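Local coordinates for protein uncharacterized HTH-type transcriptional regulator HI_0893 (Haemophilus influenzae, PDB 3QKX) that probably binds DNA through an N-terminal TetR-type helix-turn-helix domain and regulates transcription, at the interface of chains A and B. Numbering follows the deposited sequence. Chains: chain A/B, Uncharacterized HTH-type transcriptional regulator HI_0893.

Contact 1: the interface of chains A and B. Residues chain A 141, 143, 185-188; chain B 177, 181, 184.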
loop_
_atom_site.group_PDB
_atom_site.type_symbol
_atom_site.label_atom_id
_atom_site.label_comp_id
_atom_site.label_asym_id
_atom_site.label_seq_id
_atom_site.Cartn_x
_atom_site.Cartn_y
_atom_site.Cartn_z
ATOM N N ALA A 141 -4.737 8.288 21.010
ATOM C CA ALA A 141 -4.245 7.054 21.645
ATOM C C ALA A 141 -2.749 7.120 21.917
ATOM O O ALA A 141 -2.019 7.739 21.160
ATOM C CB ALA A 141 -4.549 5.865 20.771
ATOM N N LEU A 143 -0.134 5.346 21.210
ATOM C CA LEU A 143 0.469 4.402 20.284
ATOM C C LEU A 143 1.521 5.172 19.515
ATOM O O LEU A 143 1.390 6.390 19.343
ATOM C CB LEU A 143 -0.593 3.877 19.317
ATOM C CG LEU A 143 -1.677 3.006 19.951
ATOM C CD1 LEU A 143 -2.877 2.867 19.046
ATOM C CD2 LEU A 143 -1.085 1.640 20.325
ATOM N N ALA A 185 -10.633 6.155 14.798
ATOM C CA ALA A 185 -9.734 5.056 15.126
ATOM C C ALA A 185 -8.535 5.444 16.012
ATOM O O ALA A 185 -7.971 4.583 16.697
ATOM C CB ALA A 185 -9.229 4.415 13.828
ATOM N N ILE A 186 -8.116 6.706 15.968
ATOM C CA ILE A 186 -6.950 7.147 16.765
ATOM C C ILE A 186 -7.303 8.062 17.930
ATOM O O ILE A 186 -6.393 8.606 18.548
ATOM C CB ILE A 186 -5.826 7.795 15.904
ATOM C CG1 ILE A 186 -6.330 9.002 15.149
ATOM C CG2 ILE A 186 -5.247 6.777 14.960
ATOM C CD1 ILE A 186 -5.236 9.817 14.556
ATOM N N GLN A 187 -8.598 8.204 18.252
ATOM C CA GLN A 187 -9.010 9.019 19.403
ATOM C C GLN A 187 -8.714 8.265 20.695
ATOM O O GLN A 187 -8.817 7.027 20.748
ATOM C CB GLN A 187 -10.497 9.387 19.329
ATOM C CG GLN A 187 -10.888 10.204 18.100
ATOM C CD GLN A 187 -12.218 10.951 18.273
ATOM O OE1 GLN A 187 -12.241 12.075 18.777
ATOM N NE2 GLN A 187 -13.324 10.334 17.835
ATOM N N LYS A 188 -8.353 9.001 21.748
ATOM C CA LYS A 188 -8.020 8.348 23.037
ATOM C C LYS A 188 -9.197 7.537 23.522
ATOM O O LYS A 188 -10.353 7.952 23.325
ATOM C CB LYS A 188 -7.634 9.376 24.092
ATOM C CG LYS A 188 -6.902 8.807 25.298
ATOM C CD LYS A 188 -6.184 9.908 26.065
ATOM C CE LYS A 188 -5.170 9.335 27.073
ATOM N NZ LYS A 188 -5.802 8.578 28.230
ATOM O OXT LYS A 188 -9.018 6.449 24.076
ATOM N N SER B 177 -5.414 -3.633 20.682
ATOM C CA SER B 177 -5.804 -2.229 20.592
ATOM C C SER B 177 -6.052 -1.831 19.135
ATOM O O SER B 177 -7.072 -1.218 18.804
ATOM C CB SER B 177 -4.709 -1.340 21.189
ATOM O OG SER B 177 -5.202 -0.053 21.534
ATOM N N ARG B 181 -9.559 -0.719 17.650
ATOM C CA ARG B 181 -9.610 0.587 16.979
ATOM C C ARG B 181 -10.006 0.516 15.504
ATOM O O ARG B 181 -10.798 1.313 15.033
ATOM C CB ARG B 181 -8.297 1.332 17.163
ATOM C CG ARG B 181 -8.210 1.869 18.568
ATOM C CD ARG B 181 -6.837 2.351 18.940
ATOM N NE ARG B 181 -6.862 2.948 20.255
ATOM C CZ ARG B 181 -7.418 4.116 20.555
ATOM N NH1 ARG B 181 -7.976 4.886 19.612
ATOM N NH2 ARG B 181 -7.406 4.537 21.815
ATOM N N ARG B 184 -13.595 -0.127 15.642
ATOM C CA ARG B 184 -14.205 1.126 16.051
ATOM C C ARG B 184 -14.525 2.029 14.845
ATOM O O ARG B 184 -15.568 2.656 14.798
ATOM C CB ARG B 184 -13.264 1.857 17.004
ATOM C CG ARG B 184 -13.939 2.675 17.975
ATOM C CD ARG B 184 -12.965 3.560 18.726
ATOM N NE ARG B 184 -12.094 2.836 19.669
ATOM C CZ ARG B 184 -11.375 3.429 20.642
ATOM N NH1 ARG B 184 -11.406 4.757 20.825
ATOM N NH2 ARG B 184 -10.622 2.689 21.452
#
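A:Ala141 CB lies over the centre of the B:Arg181 guanidinium plane, 3.4 Å from B:Arg181 CZ, in the C-terminal part of this TetR-family regulator, away from the helix-turn-helix. Beside it A:Leu143 slides past the arginine stem in the opposite direction, with A:Leu143 CD1 4.0 Å from B:Arg181 CD. The opposite guanidinium face carries B:Arg184 NH2, placing B:Arg181 between a methyl of the partner and an arginine of its own helix, 172-184. The carbonyl oxygens of A:Ala185 and A:Gln187 and the terminal carboxylate probably offset the positive charge gathered there. The B:Arg181 chain runs extended from CG to NE (chi2 167°), which carries its tip to the C-terminal tail of chain A. There NH1 donates to two backbone carbonyl oxygens, both lying in the guanidinium plane. The bond from B:Arg181 NH1 to A:Gln187 O is 2.6 Å long and nearly straight, 160° at the hydrogen. From B:Arg181 NH1 to A:Ala185 O the distance is 2.9 Å, but here the donor stands well above the carbonyl plane. B:Arg181 NH2 adds weak bonds to A:Gln187 O at 3.1 Å and to the terminal carboxylate oxygen A:Lys188 OXT at 3.4 Å. On the guanidinium edge within chain B, B:Ser177 OG lies in plane.

Contact 2: the interface of chains A and B. Residues chain A 143, 147, 151; chain B 159, 168, 174, 177-178, 181.
A hydrophobic helix-to-helix interface joins the C-terminal regions of two copies, and it probably serves the dimerisation typical of TetR-family regulators. A:Ile147, on the short helix 145-151, reaches into a pocket of chain B lined by B:Leu159, B:Phe168, B:Ile174 and B:Val178. Its two branches divide the work. CG1 lies beside the backbone N (chi1 -73°) and leads toward B:Leu159, whose CD2 is 3.9 Å from A:Ile147 CG1; the two side chains cross at about a right angle. From the end of the same branch, A:Ile147 CD1 meets B:Ile174 CG2 at 4.0 Å, again nearly perpendicular. A:Ile147 CD1 also touches the ring of B:Phe168, 4.2 Å from B:Phe168 CE1. The other branch, A:Ile147 CG2, faces B:Val178 CG2 at 3.9 Å. Contacts to different residues on each branch would restrict rotation of A:Ile147 about its CA-CB bond. A:Leu143, in the segment leading to helix 145-151, flanks this centre: its CD2 lies alongside B:Ile174, the side chains running in opposite directions, while CD1 turns toward B:Arg181. B:Ser177 borders A:Leu143 from helix 172-184. One helical turn beyond A:Ile147, A:Leu151 crosses B:Val178 obliquely. B:Val178 thus divides its methyls, CG2 going to A:Ile147 and CG1 to A:Leu151, with B:Val178 CG1 4.1 Å from A:Leu151 CD2.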
loop_
_atom_site.group_PDB
_atom_site.type_symbol
_atom_site.label_atom_id
_atom_site.label_comp_id
_atom_site.label_asym_id
_atom_site.label_seq_id
_atom_site.Cartn_x
_atom_site.Cartn_y
_atom_site.Cartn_z
ATOM N N LEU A 143 -0.134 5.346 21.210
ATOM C CA LEU A 143 0.469 4.402 20.284
ATOM C C LEU A 143 1.521 5.172 19.515
ATOM O O LEU A 143 1.390 6.390 19.343
ATOM C CB LEU A 143 -0.593 3.877 19.317
ATOM C CG LEU A 143 -1.677 3.006 19.951
ATOM C CD1 LEU A 143 -2.877 2.867 19.046
ATOM C CD2 LEU A 143 -1.085 1.640 20.325
ATOM N N ILE A 147 2.100 3.718 13.900
ATOM C CA ILE A 147 0.857 2.983 14.117
ATOM C C ILE A 147 -0.327 3.918 13.964
ATOM O O ILE A 147 -1.281 3.616 13.239
ATOM C CB ILE A 147 0.807 2.299 15.500
ATOM C CG1 ILE A 147 1.734 1.091 15.531
ATOM C CG2 ILE A 147 -0.561 1.837 15.804
ATOM C CD1 ILE A 147 2.031 0.577 16.929
ATOM N N LEU A 151 -3.318 3.599 11.100
ATOM C CA LEU A 151 -4.737 3.526 11.479
ATOM C C LEU A 151 -5.585 4.685 10.942
ATOM O O LEU A 151 -6.807 4.606 11.007
ATOM C CB LEU A 151 -4.900 3.493 13.012
ATOM C CG LEU A 151 -4.465 2.254 13.783
ATOM C CD1 LEU A 151 -4.659 2.471 15.279
ATOM C CD2 LEU A 151 -5.216 1.005 13.341
ATOM N N LEU B 159 -0.126 -2.715 8.637
ATOM C CA LEU B 159 0.803 -2.856 9.737
ATOM C C LEU B 159 1.793 -4.015 9.547
ATOM O O LEU B 159 2.814 -4.037 10.192
ATOM C CB LEU B 159 0.040 -3.043 11.057
ATOM C CG LEU B 159 -0.546 -1.757 11.635
ATOM C CD1 LEU B 159 -1.854 -2.015 12.447
ATOM C CD2 LEU B 159 0.523 -1.043 12.496
ATOM N N PHE B 168 4.223 -6.825 18.511
ATOM C CA PHE B 168 2.866 -7.243 18.877
ATOM C C PHE B 168 2.840 -8.591 19.599
ATOM O O PHE B 168 1.984 -8.813 20.465
ATOM C CB PHE B 168 1.974 -7.333 17.633
ATOM C CG PHE B 168 1.570 -5.987 17.033
ATOM C CD1 PHE B 168 2.188 -4.771 17.399
ATOM C CD2 PHE B 168 0.605 -5.954 16.059
ATOM C CE1 PHE B 168 1.812 -3.571 16.808
ATOM C CE2 PHE B 168 0.234 -4.762 15.459
ATOM C CZ PHE B 168 0.835 -3.564 15.842
ATOM N N ILE B 174 -1.033 -4.196 22.317
ATOM C CA ILE B 174 -1.002 -3.287 21.173
ATOM C C ILE B 174 -1.791 -3.854 19.973
ATOM O O ILE B 174 -2.513 -3.126 19.276
ATOM C CB ILE B 174 0.444 -2.975 20.734
ATOM C CG1 ILE B 174 1.198 -2.241 21.857
ATOM C CG2 ILE B 174 0.443 -2.132 19.443
ATOM C CD1 ILE B 174 2.704 -2.033 21.574
ATOM N N SER B 177 -5.414 -3.633 20.682
ATOM C CA SER B 177 -5.804 -2.229 20.592
ATOM C C SER B 177 -6.052 -1.831 19.135
ATOM O O SER B 177 -7.072 -1.218 18.804
ATOM C CB SER B 177 -4.709 -1.340 21.189
ATOM O OG SER B 177 -5.202 -0.053 21.534
ATOM N N VAL B 178 -5.111 -2.193 18.282
ATOM C CA VAL B 178 -5.232 -1.970 16.859
ATOM C C VAL B 178 -6.441 -2.682 16.234
ATOM O O VAL B 178 -7.100 -2.125 15.358
ATOM C CB VAL B 178 -3.937 -2.387 16.150
ATOM C CG1 VAL B 178 -4.202 -2.734 14.726
ATOM C CG2 VAL B 178 -2.909 -1.270 16.285
ATOM N N ARG B 181 -9.559 -0.719 17.650
ATOM C CA ARG B 181 -9.610 0.587 16.979
ATOM C C ARG B 181 -10.006 0.516 15.504
ATOM O O ARG B 181 -10.798 1.313 15.033
ATOM C CB ARG B 181 -8.297 1.332 17.163
ATOM C CG ARG B 181 -8.210 1.869 18.568
ATOM C CD ARG B 181 -6.837 2.351 18.940
ATOM N NE ARG B 181 -6.862 2.948 20.255
ATOM C CZ ARG B 181 -7.418 4.116 20.555
ATOM N NH1 ARG B 181 -7.976 4.886 19.612
ATOM N NH2 ARG B 181 -7.406 4.537 21.815
#

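Contact 3: the interface of chains A and B. Residues chain A 158-159, 162, 178; chain B 147, 150.
A:Leu159 packs against B:Leu150 and B:Ile147 in this part of the probable TetR-family dimer interface. B:Leu150 CG is anti to the backbone N (chi1 173°), directing its CD1 methyl onto the A:Asn158–A:Leu159 backbone. There B:Leu150 CD1 lies 3.5 Å from A:Asn158 C. A:Asn158 CB is 3.6 Å from B:Leu150 CD1. The A:Leu159 and B:Leu150 side chains meet at about a right angle. A:Leu159 also reaches B:Ile147, with A:Leu159 CD1 and B:Ile147 CD1 3.4 Å apart, a close fit. On its other branch, B:Ile147 CG2 turns toward A:Val178 CG2, 3.8 Å away, so that the isoleucine bridges two helices of chain A. A:Asp162, one turn along from A:Asn158, borders the B:Leu150 methyl. A polar link runs through water 1 at the margin. The side-chain amide nitrogen A:Asn158 ND2 lies 2.8 Å from water 1. The backbone oxygen B:Leu150 O is in turn 2.7 Å from water 1. This bridge ties the asparagine amide to the partner's backbone beside the leucine packing. In the fold, helix 145-151 of chain B packs against helices 154-165 and 172-184 of chain A.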
loop_
_atom_site.group_PDB
_atom_site.type_symbol
_atom_site.label_atom_id
_atom_site.label_comp_id
_atom_site.label_asym_id
_atom_site.label_seq_id
_atom_site.Cartn_x
_atom_site.Cartn_y
_atom_site.Cartn_z
ATOM N N ASN A 158 -4.665 4.724 0.741
ATOM C CA ASN A 158 -5.263 3.473 0.313
ATOM C C ASN A 158 -6.517 3.715 -0.569
ATOM O O ASN A 158 -6.780 2.960 -1.533
ATOM C CB ASN A 158 -5.606 2.577 1.542
ATOM C CG ASN A 158 -4.374 1.824 2.110
ATOM O OD1 ASN A 158 -3.378 1.666 1.433
ATOM N ND2 ASN A 158 -4.470 1.351 3.354
ATOM N N LEU A 159 -7.280 4.759 -0.241
ATOM C CA LEU A 159 -8.488 5.078 -0.987
ATOM C C LEU A 159 -8.163 5.554 -2.403
ATOM O O LEU A 159 -8.753 5.076 -3.364
ATOM C CB LEU A 159 -9.320 6.126 -0.250
ATOM C CG LEU A 159 -10.766 6.260 -0.706
ATOM C CD1 LEU A 159 -11.553 4.935 -0.509
ATOM C CD2 LEU A 159 -11.413 7.360 0.046
ATOM N N ASP A 162 -6.770 2.389 -4.424
ATOM C CA ASP A 162 -7.828 1.423 -4.759
ATOM C C ASP A 162 -9.119 2.029 -5.395
ATOM O O ASP A 162 -10.008 1.285 -5.792
ATOM C CB ASP A 162 -8.202 0.621 -3.498
ATOM C CG ASP A 162 -6.951 0.037 -2.769
ATOM O OD1 ASP A 162 -5.921 -0.240 -3.466
ATOM O OD2 ASP A 162 -6.976 -0.077 -1.515
ATOM N N VAL A 178 -15.111 8.815 5.658
ATOM C CA VAL A 178 -13.779 8.201 5.819
ATOM C C VAL A 178 -12.829 9.071 6.644
ATOM O O VAL A 178 -12.091 8.563 7.481
ATOM C CB VAL A 178 -13.113 7.885 4.475
ATOM C CG1 VAL A 178 -11.754 7.354 4.703
ATOM C CG2 VAL A 178 -13.939 6.888 3.670
ATOM N N ILE B 147 -15.146 0.098 1.332
ATOM C CA ILE B 147 -14.740 1.200 2.206
ATOM C C ILE B 147 -14.615 0.712 3.640
ATOM O O ILE B 147 -13.686 1.073 4.354
ATOM C CB ILE B 147 -15.740 2.355 2.159
ATOM C CG1 ILE B 147 -15.787 2.980 0.753
ATOM C CG2 ILE B 147 -15.384 3.389 3.156
ATOM C CD1 ILE B 147 -14.585 3.744 0.383
ATOM N N LEU B 150 -11.317 -1.186 3.915
ATOM C CA LEU B 150 -10.198 -0.261 3.923
ATOM C C LEU B 150 -9.999 0.449 5.268
ATOM O O LEU B 150 -8.863 0.817 5.624
ATOM C CB LEU B 150 -10.411 0.779 2.803
ATOM C CG LEU B 150 -9.447 1.966 2.716
ATOM C CD1 LEU B 150 -9.180 2.350 1.268
ATOM C CD2 LEU B 150 -10.022 3.140 3.461
HETATM O O HOH W 1 -6.404 1.799 5.368
#

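Contacts 1 and 2 adjoin, with the centres of their C-alpha atoms about 8 Å apart, and they share A:Leu143, B:Ser177 and B:Arg181; together they join the polar grip on the C-terminal tail to a hydrophobic centre. The C-alpha centre of contact 3 is about 18 Å from those of contacts 1 and 2. Its chain roles are reversed: the position-147 isoleucine now comes from chain B, and the residues at 159 and 178 from chain A, making it partly the two-fold counterpart of contact 2. Helices 145-151 and 172-184 thus serve in both halves, consistent with a symmetric dimer held through its C-terminal regions.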